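PDB 6YHH: beta-N-acetylglucosaminidase-like protein Glycoside hydrolase family 20 from Flavobacterium johnsoniae, which probably hydrolyses terminal N-acetylglucosamine residues from chitin-derived oligosaccharides, as a beta-N-acetylhexosaminidase of glycoside hydrolase family 20. Local coordinates for residues 530-535 and 658-663; 94-99 and 136-141; 86-91 and 224-229. All coordinates share one frame; numbering follows the deposited sequence.

In the fold
Two of the contacts involve the N-terminal domain, and the third lies in the C-terminal part. Contact 2 pairs two strands of the N-terminal family 20 domain 2, and contact 3 fastens a loop of that same domain to a barrel strand of the catalytic domain; their centres are about 23 Å apart. The sequence 92-93 is all that separates 86-91 from 94-99, so this loop leads directly from the interdomain seam into the sheet. Contact 1 lies far off in the helical C-terminal part, its centre about 42 Å from that of contact 2 and about 38 Å from that of contact 3, across the chain's centre from the latter. All three lie away from E317, the predicted proton donor.

Contact 1 (530-535 and 658-663); sequences NVCEPL and ADVELS
Strands 532-534 and 660-662 run antiparallel, axes 4.4 Å apart at closest approach, with E533 and E661 the hydrogen-bonded pair (E533 N to E661 O and E661 N to E533 O, both 2.9 Å). S663 N to V531 O and L535 N to D659 O extend this two-stranded ladder, which closes off a mostly helical stretch of the C-terminal region. P534, which has no N-H to give, fits a non-hydrogen-bonded position opposite V660. On the face of C532 and L662, L662 CD2 packs 3.9 Å from C532 SG, and V531, just before the strand, lies alongside L662; L619 of helix 617-634 covers C532, V660 and L662. L535 crosses D659 at about a right angle, its CD2 against the V660 carbonyl group. On the other face, extended E533 carries OE2 to S663 OG (2.8 Å), the hydroxyl donating from 64° out of the carboxylate plane; S663 OG also bonds S567 OG, and A564 N bonds OE2. An alanine in place of E533 would probably loosen the hold on S663 and the A564 backbone. E533 OE1 and E661 OE2 are only 4.4 Å apart, but K536 salt-bridges both and K655 pairs with E661 OE1, so the two lysines probably offset the repulsion.

Contact 2 (94-99 and 136-141); sequences YSLDVK and SQISDF
The phenol ring of Y94 and the carboxylate of D140 lie side by side, their planes 74° apart, with D140 CB 3.3 Å from Y94 CZ and the approach oblique to the ring. I138 CG2 also comes in obliquely, 4.2 Å from Y94 CE2. These groups belong to an antiparallel strand pair, 94-99 with the end of 131-140, in the mixed sheet of the family 20 domain 2. A chi1 of 66° sets Y94 CG between the backbone N and the carbonyl carbon, and the hydroxyl OH comes within 2.6 Å of D140 OD2 in what is at best a weak hydrogen bond, since T119 OG1 also bonds the hydroxyl. D140 OD1 accepts from W476 NE1 and Q14 N, so the buried carboxylate is held by several donors and links the sheet to the catalytic domain. Helix 110-123 covers Y94 (H115) and L96, V98 and S136 (L123), while L9 and P13 pack on I138. On the opposite face, S95, D97, Q137 and S139 are partly exposed, which suits their polar side chains; D97 OD1 lies 3.5 Å from Q137 CG. Six backbone hydrogen bonds join the strands, L96 N to I138 O being nearly straight at 170°. Over the buried face, one water donates to L96 O (3.1 Å) and to S136 OG (2.8 Å), which also bonds P134 O.

Contact 3 (86-91 and 224-229); sequences IGLYED and GILIVP
I86 makes the tight part of this apolar contact between domains, for it belongs to the N-terminal family 20 domain 2, whereas G224 to L226 belong to the catalytic barrel. Its CG2 methyl presses on the backbone of L226, 3.5 Å from L226 CA, closer than an ordinary carbon-carbon contact, and lies 3.8 Å from L226 CB. The other branch bends at chi2 (-57°) so that CD1 settles 3.7 Å from G224 CA. A beta-branched isoleucine suits this place because its two arms reach two successive parts of the chain, and a glycine at 224 offers a bare backbone to meet one of them. Packing is looser beyond: L88 CD2 touches L226 CD2 only at 4.3 Å. G87 has backbone angles at which a side chain would collide with the preceding carbonyl oxygen. On this slacker side a water 2.8 Å from G224 O can donate to it, and accepts a weak bond from G87 N. Positive phi suits G224 as the C-prime residue of the Schellman motif that ends helix 210-222, where I225 N bonds A220 O. From there the chain enters strand 226-230 of the barrel, parallel to 177-184, with Y310 of strand 310-312 touching both L88 and L226 and D221 meeting I86.

Contact 1 (530-535 and 658-663)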
ATOM      1  N   ASN A 530      19.753   9.617   7.284  1.00  9.52           N
ATOM      2  CA  ASN A 530      20.587  10.023   6.174  1.00  9.35           C
ATOM      3  C   ASN A 530      22.091   9.951   6.362  1.00  9.54           C
ATOM      4  O   ASN A 530      22.851  10.233   5.400  1.00  8.83           O
ATOM      5  CB  ASN A 530      20.129  11.408   5.658  1.00 11.14           C
ATOM      6  CG  ASN A 530      18.737  11.389   5.088  1.00 13.18           C
ATOM      7  OD1 ASN A 530      18.257  10.373   4.585  1.00 14.11           O
ATOM      8  ND2 ASN A 530      18.116  12.535   5.103  1.00 16.45           N
ATOM      9  N   VAL A 531      22.551   9.473   7.538  1.00  8.13           N
ATOM     10  CA  VAL A 531      23.910   9.077   7.785  1.00  8.79           C
ATOM     11  C   VAL A 531      24.070   7.664   8.264  1.00  8.55           C
ATOM     12  O   VAL A 531      25.171   7.272   8.557  1.00  9.45           O
ATOM     13  CB  VAL A 531      24.657  10.038   8.713  1.00  8.70           C
ATOM     14  CG1 VAL A 531      24.831  11.357   7.991  1.00 10.33           C
ATOM     15  CG2 VAL A 531      24.015  10.199  10.114  1.00  8.86           C
ATOM     16  N   CYS A 532      22.987   6.888   8.282  1.00  8.22           N
ATOM     17  CA  CYS A 532      23.035   5.529   8.855  1.00  8.23           C
ATOM     18  C   CYS A 532      22.556   4.467   7.806  1.00  7.83           C
ATOM     19  O   CYS A 532      21.747   4.775   6.946  1.00  8.91           O
ATOM     20  CB  CYS A 532      22.153   5.399  10.063  1.00  8.66           C
ATOM     21  SG  CYS A 532      22.654   6.335  11.512  1.00  9.26           S
ATOM     22  N   GLU A 533      23.194   3.323   7.868  1.00  7.69           N
ATOM     23  CA  GLU A 533      22.931   2.207   6.949  1.00  7.56           C
ATOM     24  C   GLU A 533      22.764   0.935   7.716  1.00  7.47           C
ATOM     25  O   GLU A 533      23.440   0.679   8.657  1.00  7.54           O
ATOM     26  CB  GLU A 533      24.004   2.127   5.881  1.00  7.85           C
ATOM     27  CG  GLU A 533      24.140   3.455   5.115  1.00  8.32           C
ATOM     28  CD  GLU A 533      25.231   3.440   4.047  1.00  9.02           C
ATOM     29  OE1 GLU A 533      25.888   2.422   3.776  1.00  7.99           O
ATOM     30  OE2 GLU A 533      25.524   4.533   3.495  1.00  8.44           O
ATOM     31  N   PRO A 534      21.825   0.108   7.303  1.00  7.17           N
ATOM     32  CA  PRO A 534      21.689  -1.135   8.044  1.00  7.68           C
ATOM     33  C   PRO A 534      22.911  -2.053   7.909  1.00  8.22           C
ATOM     34  O   PRO A 534      23.593  -2.090   6.877  1.00  9.44           O
ATOM     35  CB  PRO A 534      20.458  -1.802   7.434  1.00  8.91           C
ATOM     36  CG  PRO A 534      20.032  -0.960   6.308  1.00  9.22           C
ATOM     37  CD  PRO A 534      20.921   0.246   6.164  1.00  7.40           C
ATOM     38  N   LEU A 535      23.222  -2.798   8.958  1.00  7.80           N
ATOM     39  CA  LEU A 535      24.411  -3.647   8.908  1.00  8.66           C
ATOM     40  C   LEU A 535      24.358  -4.594   7.710  1.00  8.14           C
ATOM     41  O   LEU A 535      23.316  -5.137   7.347  1.00  9.40           O
ATOM     42  CB  LEU A 535      24.578  -4.403  10.222  1.00  9.24           C
ATOM     43  CG  LEU A 535      24.700  -3.677  11.530  1.00  9.10           C
ATOM     44  CD1 LEU A 535      25.063  -4.576  12.689  1.00  9.97           C
ATOM     45  CD2 LEU A 535      25.806  -2.665  11.379  1.00 10.19           C
ATOM     46  N   ALA A 658      21.397  -0.479  17.299  1.00  9.59           N
ATOM     47  CA  ALA A 658      20.209  -0.431  16.403  1.00  8.62           C
ATOM     48  C   ALA A 658      20.395  -1.197  15.104  1.00  8.22           C
ATOM     49  O   ALA A 658      19.594  -1.027  14.189  1.00  7.91           O
ATOM     50  CB  ALA A 658      19.712   0.962  16.189  1.00  8.69           C
ATOM     51  N   ASP A 659      21.432  -2.052  14.991  1.00  7.84           N
ATOM     52  CA  ASP A 659      21.717  -2.761  13.757  1.00  8.03           C
ATOM     53  C   ASP A 659      21.883  -1.828  12.581  1.00  7.74           C
ATOM     54  O   ASP A 659      21.571  -2.154  11.470  1.00  7.11           O
ATOM     55  CB  ASP A 659      20.640  -3.867  13.508  1.00  8.71           C
ATOM     56  CG  ASP A 659      20.861  -5.115  14.376  1.00  9.59           C
ATOM     57  OD1 ASP A 659      22.014  -5.309  14.899  1.00 11.60           O
ATOM     58  OD2 ASP A 659      19.897  -5.901  14.632  1.00  9.54           O
ATOM     59  N   VAL A 660      22.501  -0.677  12.845  1.00  7.39           N
ATOM     60  CA  VAL A 660      22.933   0.183  11.772  1.00  7.73           C
ATOM     61  C   VAL A 660      24.386   0.616  12.047  1.00  8.14           C
ATOM     62  O   VAL A 660      24.905   0.392  13.152  1.00  9.28           O
ATOM     63  CB  VAL A 660      22.091   1.468  11.639  1.00  7.64           C
ATOM     64  CG1 VAL A 660      20.646   1.141  11.347  1.00  8.21           C
ATOM     65  CG2 VAL A 660      22.154   2.331  12.894  1.00  8.07           C
ATOM     66  N   GLU A 661      24.953   1.281  11.048  1.00  8.87           N
ATOM     67  CA  GLU A 661      26.251   1.875  11.107  1.00  8.63           C
ATOM     68  C   GLU A 661      26.215   3.282  10.569  1.00  8.80           C
ATOM     69  O   GLU A 661      25.409   3.658   9.736  1.00  8.73           O
ATOM     70  CB  GLU A 661      27.231   1.031  10.319  1.00  8.73           C
ATOM     71  CG  GLU A 661      27.017   0.971   8.817  1.00  9.60           C
ATOM     72  CD  GLU A 661      27.798  -0.090   8.098  1.00  9.99           C
ATOM     73  OE1 GLU A 661      28.260  -1.034   8.761  1.00 10.35           O
ATOM     74  OE2 GLU A 661      27.915  -0.026   6.840  1.00 10.50           O
ATOM     75  N   LEU A 662      27.130   4.097  11.093  1.00  8.97           N
ATOM     76  CA  LEU A 662      27.363   5.435  10.561  1.00  8.89           C
ATOM     77  C   LEU A 662      28.265   5.414   9.328  1.00  9.37           C
ATOM     78  O   LEU A 662      29.413   4.990   9.403  1.00 11.20           O
ATOM     79  CB  LEU A 662      28.022   6.360  11.630  1.00  9.25           C
ATOM     80  CG  LEU A 662      27.152   6.841  12.781  1.00 10.36           C
ATOM     81  CD1 LEU A 662      28.033   7.407  13.917  1.00 11.30           C
ATOM     82  CD2 LEU A 662      26.113   7.829  12.305  1.00 11.00           C
ATOM     83  N   SER A 663      27.727   5.779   8.179  1.00  8.41           N
ATOM     84  CA  SER A 663      28.467   5.622   6.939  1.00  9.58           C
ATOM     85  C   SER A 663      29.233   6.875   6.559  1.00  9.63           C
ATOM     86  O   SER A 663      29.702   7.017   5.463  1.00 11.43           O
ATOM     87  CB  SER A 663      27.524   5.153   5.825  1.00  9.05           C
ATOM     88  OG  SER A 663      26.443   6.059   5.646  1.00  8.52           O
TER

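Contact 2 (94-99 and 136-141)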
ATOM      1  N   TYR A  94      13.031  -1.267 -30.080  1.00  9.93           N
ATOM      2  CA  TYR A  94      12.071  -0.241 -30.467  1.00 10.60           C
ATOM      3  C   TYR A  94      12.853   0.965 -30.877  1.00 11.12           C
ATOM      4  O   TYR A  94      14.056   1.088 -30.522  1.00 11.01           O
ATOM      5  CB  TYR A  94      11.069   0.138 -29.327  1.00 10.31           C
ATOM      6  CG  TYR A  94      11.763   0.819 -28.150  1.00 10.27           C
ATOM      7  CD1 TYR A  94      12.402   0.056 -27.144  1.00 10.97           C
ATOM      8  CD2 TYR A  94      11.893   2.192 -28.090  1.00  9.94           C
ATOM      9  CE1 TYR A  94      13.111   0.675 -26.134  1.00 11.17           C
ATOM     10  CE2 TYR A  94      12.601   2.808 -27.093  1.00 10.32           C
ATOM     11  CZ  TYR A  94      13.238   2.084 -26.130  1.00 10.15           C
ATOM     12  OH  TYR A  94      14.012   2.783 -25.208  1.00  9.97           O
ATOM     13  N   SER A  95      12.160   1.864 -31.612  1.00 11.50           N
ATOM     14  CA  SER A  95      12.648   3.227 -31.824  1.00 12.93           C
ATOM     15  C   SER A  95      11.574   4.210 -31.373  1.00 12.05           C
ATOM     16  O   SER A  95      10.377   3.903 -31.386  1.00 14.18           O
ATOM     17  CB  SER A  95      13.015   3.529 -33.287  1.00 18.44           C
ATOM     18  OG  SER A  95      11.861   3.391 -34.038  1.00 19.93           O
ATOM     19  N   LEU A  96      12.049   5.300 -30.855  1.00 10.93           N
ATOM     20  CA  LEU A  96      11.247   6.382 -30.346  1.00 11.83           C
ATOM     21  C   LEU A  96      11.751   7.666 -30.962  1.00 12.91           C
ATOM     22  O   LEU A  96      12.886   8.038 -30.814  1.00 12.07           O
ATOM     23  CB  LEU A  96      11.376   6.453 -28.770  1.00 11.83           C
ATOM     24  CG  LEU A  96      10.828   7.707 -28.096  1.00 13.80           C
ATOM     25  CD1 LEU A  96       9.326   7.792 -28.414  1.00 13.70           C
ATOM     26  CD2 LEU A  96      11.046   7.658 -26.576  1.00 13.88           C
ATOM     27  N   ASP A  97      10.855   8.301 -31.713  1.00 13.17           N
ATOM     28  CA  ASP A  97      11.173   9.527 -32.410  1.00 14.08           C
ATOM     29  C   ASP A  97      10.206  10.625 -31.965  1.00 13.86           C
ATOM     30  O   ASP A  97       8.984  10.461 -32.154  1.00 14.69           O
ATOM     31  CB  ASP A  97      10.952   9.266 -33.896  1.00 17.81           C
ATOM     32  CG  ASP A  97      11.178  10.523 -34.709  1.00 22.96           C
ATOM     33  OD1 ASP A  97      12.222  11.123 -34.541  1.00 29.54           O
ATOM     34  OD2 ASP A  97      10.279  10.940 -35.445  1.00 36.52           O
ATOM     35  N   VAL A  98      10.761  11.657 -31.398  1.00 11.69           N
ATOM     36  CA  VAL A  98      10.067  12.830 -30.934  1.00 12.70           C
ATOM     37  C   VAL A  98      10.406  13.961 -31.941  1.00 13.60           C
ATOM     38  O   VAL A  98      11.582  14.408 -32.081  1.00 14.66           O
ATOM     39  CB  VAL A  98      10.462  13.294 -29.531  1.00 12.83           C
ATOM     40  CG1 VAL A  98       9.644  14.494 -29.160  1.00 12.08           C
ATOM     41  CG2 VAL A  98      10.250  12.150 -28.519  1.00 12.79           C
ATOM     42  N   LYS A  99       9.345  14.407 -32.618  1.00 14.33           N
ATOM     43  CA  LYS A  99       9.427  15.623 -33.419  1.00 16.27           C
ATOM     44  C   LYS A  99       8.550  16.682 -32.822  1.00 17.76           C
ATOM     45  O   LYS A  99       7.758  16.379 -31.903  1.00 15.29           O
ATOM     46  CB  LYS A  99       9.007  15.369 -34.880  1.00 18.44           C
ATOM     47  CG  LYS A  99       9.937  14.370 -35.596  1.00 21.56           C
ATOM     48  CD  LYS A  99      10.438  14.848 -36.949  1.00 27.92           C
ATOM     49  N   SER A 136      14.158  14.404 -30.444  1.00 13.69           N
ATOM     50  CA  SER A 136      15.213  13.409 -30.210  1.00 13.30           C
ATOM     51  C   SER A 136      14.893  12.122 -30.956  1.00 13.82           C
ATOM     52  O   SER A 136      13.716  11.853 -31.317  1.00 14.24           O
ATOM     53  CB  SER A 136      15.301  13.150 -28.684  1.00 13.88           C
ATOM     54  OG  SER A 136      14.024  12.737 -28.195  1.00 12.82           O
ATOM     55  N   GLN A 137      15.906  11.247 -31.073  1.00 12.96           N
ATOM     56  CA  GLN A 137      15.741   9.959 -31.679  1.00 15.51           C
ATOM     57  C   GLN A 137      16.488   8.944 -30.853  1.00 13.29           C
ATOM     58  O   GLN A 137      17.657   9.160 -30.531  1.00 13.71           O
ATOM     59  CB  GLN A 137      16.303   9.887 -33.135  1.00 18.55           C
ATOM     60  CG  GLN A 137      15.687  10.926 -34.054  1.00 24.14           C
ATOM     61  CD  GLN A 137      16.514  12.219 -34.017  1.00 29.47           C
ATOM     62  OE1 GLN A 137      17.735  12.151 -34.096  1.00 44.48           O
ATOM     63  NE2 GLN A 137      15.867  13.384 -33.827  1.00 34.36           N
ATOM     64  N   ILE A 138      15.767   7.872 -30.530  1.00 12.13           N
ATOM     65  CA  ILE A 138      16.299   6.821 -29.698  1.00 12.87           C
ATOM     66  C   ILE A 138      16.056   5.538 -30.383  1.00 12.80           C
ATOM     67  O   ILE A 138      14.928   5.304 -30.868  1.00 13.85           O
ATOM     68  CB  ILE A 138      15.618   6.856 -28.282  1.00 13.72           C
ATOM     69  CG1 ILE A 138      16.101   8.020 -27.478  1.00 14.56           C
ATOM     70  CG2 ILE A 138      15.802   5.534 -27.527  1.00 13.66           C
ATOM     71  CD1 ILE A 138      15.334   8.304 -26.178  1.00 14.50           C
ATOM     72  N   SER A 139      17.037   4.632 -30.419  1.00 12.28           N
ATOM     73  CA  SER A 139      16.816   3.304 -30.863  1.00 13.49           C
ATOM     74  C   SER A 139      17.498   2.399 -29.856  1.00 12.97           C
ATOM     75  O   SER A 139      18.620   2.688 -29.393  1.00 12.99           O
ATOM     76  CB  SER A 139      17.256   3.013 -32.345  1.00 16.55           C
ATOM     77  OG  SER A 139      18.585   3.122 -32.446  1.00 16.39           O
ATOM     78  N   ASP A 140      16.783   1.332 -29.498  1.00 11.57           N
ATOM     79  CA  ASP A 140      17.165   0.618 -28.260  1.00 11.56           C
ATOM     80  C   ASP A 140      16.840  -0.842 -28.328  1.00 11.74           C
ATOM     81  O   ASP A 140      16.042  -1.280 -29.142  1.00 11.92           O
ATOM     82  CB  ASP A 140      16.349   1.298 -27.082  1.00 10.10           C
ATOM     83  CG  ASP A 140      16.955   1.131 -25.710  1.00 10.80           C
ATOM     84  OD1 ASP A 140      18.122   0.706 -25.564  1.00 10.40           O
ATOM     85  OD2 ASP A 140      16.231   1.488 -24.738  1.00 10.53           O
ATOM     86  N   PHE A 141      17.496  -1.605 -27.463  1.00 11.36           N
ATOM     87  CA  PHE A 141      17.295  -3.013 -27.353  1.00 10.66           C
ATOM     88  C   PHE A 141      18.115  -3.447 -26.126  1.00 10.25           C
ATOM     89  O   PHE A 141      19.050  -2.761 -25.727  1.00 10.29           O
ATOM     90  CB  PHE A 141      17.847  -3.757 -28.631  1.00 12.23           C
ATOM     91  CG  PHE A 141      19.316  -3.384 -28.969  1.00 11.68           C
ATOM     92  CD1 PHE A 141      19.609  -2.314 -29.756  1.00 12.48           C
ATOM     93  CD2 PHE A 141      20.380  -4.063 -28.369  1.00 12.90           C
ATOM     94  CE1 PHE A 141      20.924  -1.931 -30.016  1.00 12.36           C
ATOM     95  CE2 PHE A 141      21.702  -3.747 -28.659  1.00 13.42           C
ATOM     96  CZ  PHE A 141      21.958  -2.657 -29.492  1.00 13.78           C
TER
HETATM   97  O   HOH W   1      13.402  10.042 -28.554  1.00 19.27           O

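Contact 3 (86-91 and 224-229)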
ATOM      1  N   ILE A  86       5.723 -14.101 -24.628  1.00 14.30           N
ATOM      2  CA  ILE A  86       6.407 -13.995 -23.295  1.00 14.42           C
ATOM      3  C   ILE A  86       7.464 -15.112 -23.361  1.00 17.89           C
ATOM      4  O   ILE A  86       7.110 -16.249 -23.614  1.00 18.80           O
ATOM      5  CB  ILE A  86       5.391 -14.194 -22.136  1.00 13.48           C
ATOM      6  CG1 ILE A  86       4.303 -13.092 -22.110  1.00 13.07           C
ATOM      7  CG2 ILE A  86       6.116 -14.273 -20.799  1.00 13.86           C
ATOM      8  CD1 ILE A  86       4.812 -11.665 -22.010  1.00 13.76           C
ATOM      9  N   GLY A  87       8.705 -14.822 -23.014  1.00 16.96           N
ATOM     10  CA  GLY A  87       9.697 -15.854 -23.050  1.00 21.42           C
ATOM     11  C   GLY A  87      11.006 -15.140 -23.257  1.00 19.48           C
ATOM     12  O   GLY A  87      11.090 -13.876 -23.262  1.00 21.28           O
ATOM     13  N   LEU A  88      12.022 -15.959 -23.503  1.00 15.91           N
ATOM     14  CA  LEU A  88      13.346 -15.469 -23.770  1.00 14.16           C
ATOM     15  C   LEU A  88      13.583 -15.386 -25.329  1.00 14.20           C
ATOM     16  O   LEU A  88      12.795 -15.964 -26.126  1.00 15.12           O
ATOM     17  CB  LEU A  88      14.321 -16.501 -23.254  1.00 15.86           C
ATOM     18  CG  LEU A  88      14.221 -16.854 -21.787  1.00 14.73           C
ATOM     19  CD1 LEU A  88      15.390 -17.798 -21.480  1.00 16.09           C
ATOM     20  CD2 LEU A  88      14.259 -15.582 -20.967  1.00 14.86           C
ATOM     21  N   TYR A  89      14.606 -14.644 -25.673  1.00 14.10           N
ATOM     22  CA  TYR A  89      15.087 -14.387 -27.028  1.00 15.68           C
ATOM     23  C   TYR A  89      14.112 -13.632 -27.886  1.00 16.21           C
ATOM     24  O   TYR A  89      14.221 -13.690 -29.097  1.00 18.69           O
ATOM     25  CB  TYR A  89      15.405 -15.708 -27.734  1.00 16.59           C
ATOM     26  CG  TYR A  89      16.225 -16.675 -26.945  1.00 17.53           C
ATOM     27  CD1 TYR A  89      17.603 -16.419 -26.756  1.00 19.84           C
ATOM     28  CD2 TYR A  89      15.705 -17.890 -26.549  1.00 21.13           C
ATOM     29  CE1 TYR A  89      18.386 -17.274 -26.025  1.00 19.93           C
ATOM     30  CE2 TYR A  89      16.540 -18.825 -25.797  1.00 19.15           C
ATOM     31  CZ  TYR A  89      17.850 -18.477 -25.548  1.00 22.20           C
ATOM     32  OH  TYR A  89      18.714 -19.401 -24.894  1.00 22.60           O
ATOM     33  N   GLU A  90      13.122 -12.924 -27.332  1.00 14.75           N
ATOM     34  CA  GLU A  90      12.272 -12.114 -28.150  1.00 14.97           C
ATOM     35  C   GLU A  90      12.996 -10.881 -28.614  1.00 13.24           C
ATOM     36  O   GLU A  90      13.883 -10.357 -27.962  1.00 13.12           O
ATOM     37  CB  GLU A  90      11.054 -11.670 -27.347  1.00 16.52           C
ATOM     38  CG  GLU A  90      10.054 -12.726 -27.030  1.00 20.16           C
ATOM     39  CD  GLU A  90       9.210 -13.058 -28.248  1.00 22.83           C
ATOM     40  OE1 GLU A  90       8.464 -12.155 -28.819  1.00 22.22           O
ATOM     41  OE2 GLU A  90       9.378 -14.227 -28.660  1.00 24.82           O
ATOM     42  N   ASP A  91      12.567 -10.369 -29.758  1.00 12.73           N
ATOM     43  CA  ASP A  91      13.024  -9.084 -30.227  1.00 11.82           C
ATOM     44  C   ASP A  91      12.287  -8.006 -29.444  1.00 11.79           C
ATOM     45  O   ASP A  91      11.047  -7.825 -29.600  1.00 13.64           O
ATOM     46  CB  ASP A  91      12.693  -8.919 -31.756  1.00 12.71           C
ATOM     47  CG  ASP A  91      13.168  -7.637 -32.303  1.00 13.65           C
ATOM     48  OD1 ASP A  91      13.439  -6.693 -31.578  1.00 14.74           O
ATOM     49  OD2 ASP A  91      13.229  -7.452 -33.552  1.00 15.15           O
ATOM     50  N   GLY A 224       4.580  -7.706 -20.226  1.00 10.51           N
ATOM     51  CA  GLY A 224       5.720  -8.244 -20.924  1.00  9.67           C
ATOM     52  C   GLY A 224       6.721  -9.085 -20.154  1.00 10.09           C
ATOM     53  O   GLY A 224       7.882  -9.274 -20.584  1.00 10.75           O
ATOM     54  N   ILE A 225       6.248  -9.599 -19.025  1.00  9.46           N
ATOM     55  CA  ILE A 225       7.083 -10.319 -18.035  1.00  9.72           C
ATOM     56  C   ILE A 225       6.760 -11.826 -17.944  1.00  9.17           C
ATOM     57  O   ILE A 225       5.612 -12.231 -17.811  1.00 10.80           O
ATOM     58  CB  ILE A 225       6.911  -9.629 -16.666  1.00  9.99           C
ATOM     59  CG1 ILE A 225       7.376  -8.138 -16.746  1.00  9.80           C
ATOM     60  CG2 ILE A 225       7.647 -10.400 -15.562  1.00 10.32           C
ATOM     61  CD1 ILE A 225       6.826  -7.328 -15.595  1.00 11.33           C
ATOM     62  N   LEU A 226       7.801 -12.609 -18.008  1.00  9.42           N
ATOM     63  CA  LEU A 226       7.813 -14.078 -17.796  1.00  9.60           C
ATOM     64  C   LEU A 226       7.886 -14.400 -16.310  1.00  9.35           C
ATOM     65  O   LEU A 226       8.702 -13.801 -15.612  1.00  8.99           O
ATOM     66  CB  LEU A 226       9.054 -14.639 -18.439  1.00 10.12           C
ATOM     67  CG  LEU A 226       9.387 -16.109 -18.210  1.00 10.18           C
ATOM     68  CD1 LEU A 226       8.332 -16.993 -18.856  1.00 11.67           C
ATOM     69  CD2 LEU A 226      10.742 -16.483 -18.757  1.00 10.81           C
ATOM     70  N   ILE A 227       7.053 -15.316 -15.831  1.00  7.97           N
ATOM     71  CA  ILE A 227       7.204 -15.814 -14.509  1.00  8.52           C
ATOM     72  C   ILE A 227       7.872 -17.161 -14.468  1.00  8.16           C
ATOM     73  O   ILE A 227       7.429 -18.123 -15.202  1.00  9.28           O
ATOM     74  CB  ILE A 227       5.881 -15.804 -13.721  1.00  8.89           C
ATOM     75  CG1 ILE A 227       5.255 -14.377 -13.648  1.00  9.20           C
ATOM     76  CG2 ILE A 227       6.034 -16.480 -12.329  1.00  8.21           C
ATOM     77  CD1 ILE A 227       4.036 -14.245 -12.768  1.00  9.64           C
ATOM     78  N   VAL A 228       8.889 -17.272 -13.620  1.00  9.23           N
ATOM     79  CA  VAL A 228       9.624 -18.490 -13.426  1.00  8.89           C
ATOM     80  C   VAL A 228       9.341 -18.934 -11.970  1.00  8.77           C
ATOM     81  O   VAL A 228       9.832 -18.303 -11.012  1.00  9.10           O
ATOM     82  CB  VAL A 228      11.150 -18.327 -13.687  1.00  9.67           C
ATOM     83  CG1 VAL A 228      11.854 -19.606 -13.390  1.00  9.67           C
ATOM     84  CG2 VAL A 228      11.395 -17.854 -15.120  1.00  9.03           C
ATOM     85  N   PRO A 229       8.481 -19.955 -11.785  1.00  8.57           N
ATOM     86  CA  PRO A 229       8.243 -20.516 -10.440  1.00  8.03           C
ATOM     87  C   PRO A 229       9.360 -21.378  -9.923  1.00  8.23           C
ATOM     88  O   PRO A 229      10.102 -21.989 -10.696  1.00  7.95           O
ATOM     89  CB  PRO A 229       6.987 -21.379 -10.684  1.00  9.24           C
ATOM     90  CG  PRO A 229       7.286 -21.930 -12.063  1.00  9.43           C
ATOM     91  CD  PRO A 229       7.814 -20.761 -12.824  1.00  9.55           C
TER
HETATM   92  O   HOH W   2       9.032 -11.577 -21.763  1.00 16.88           O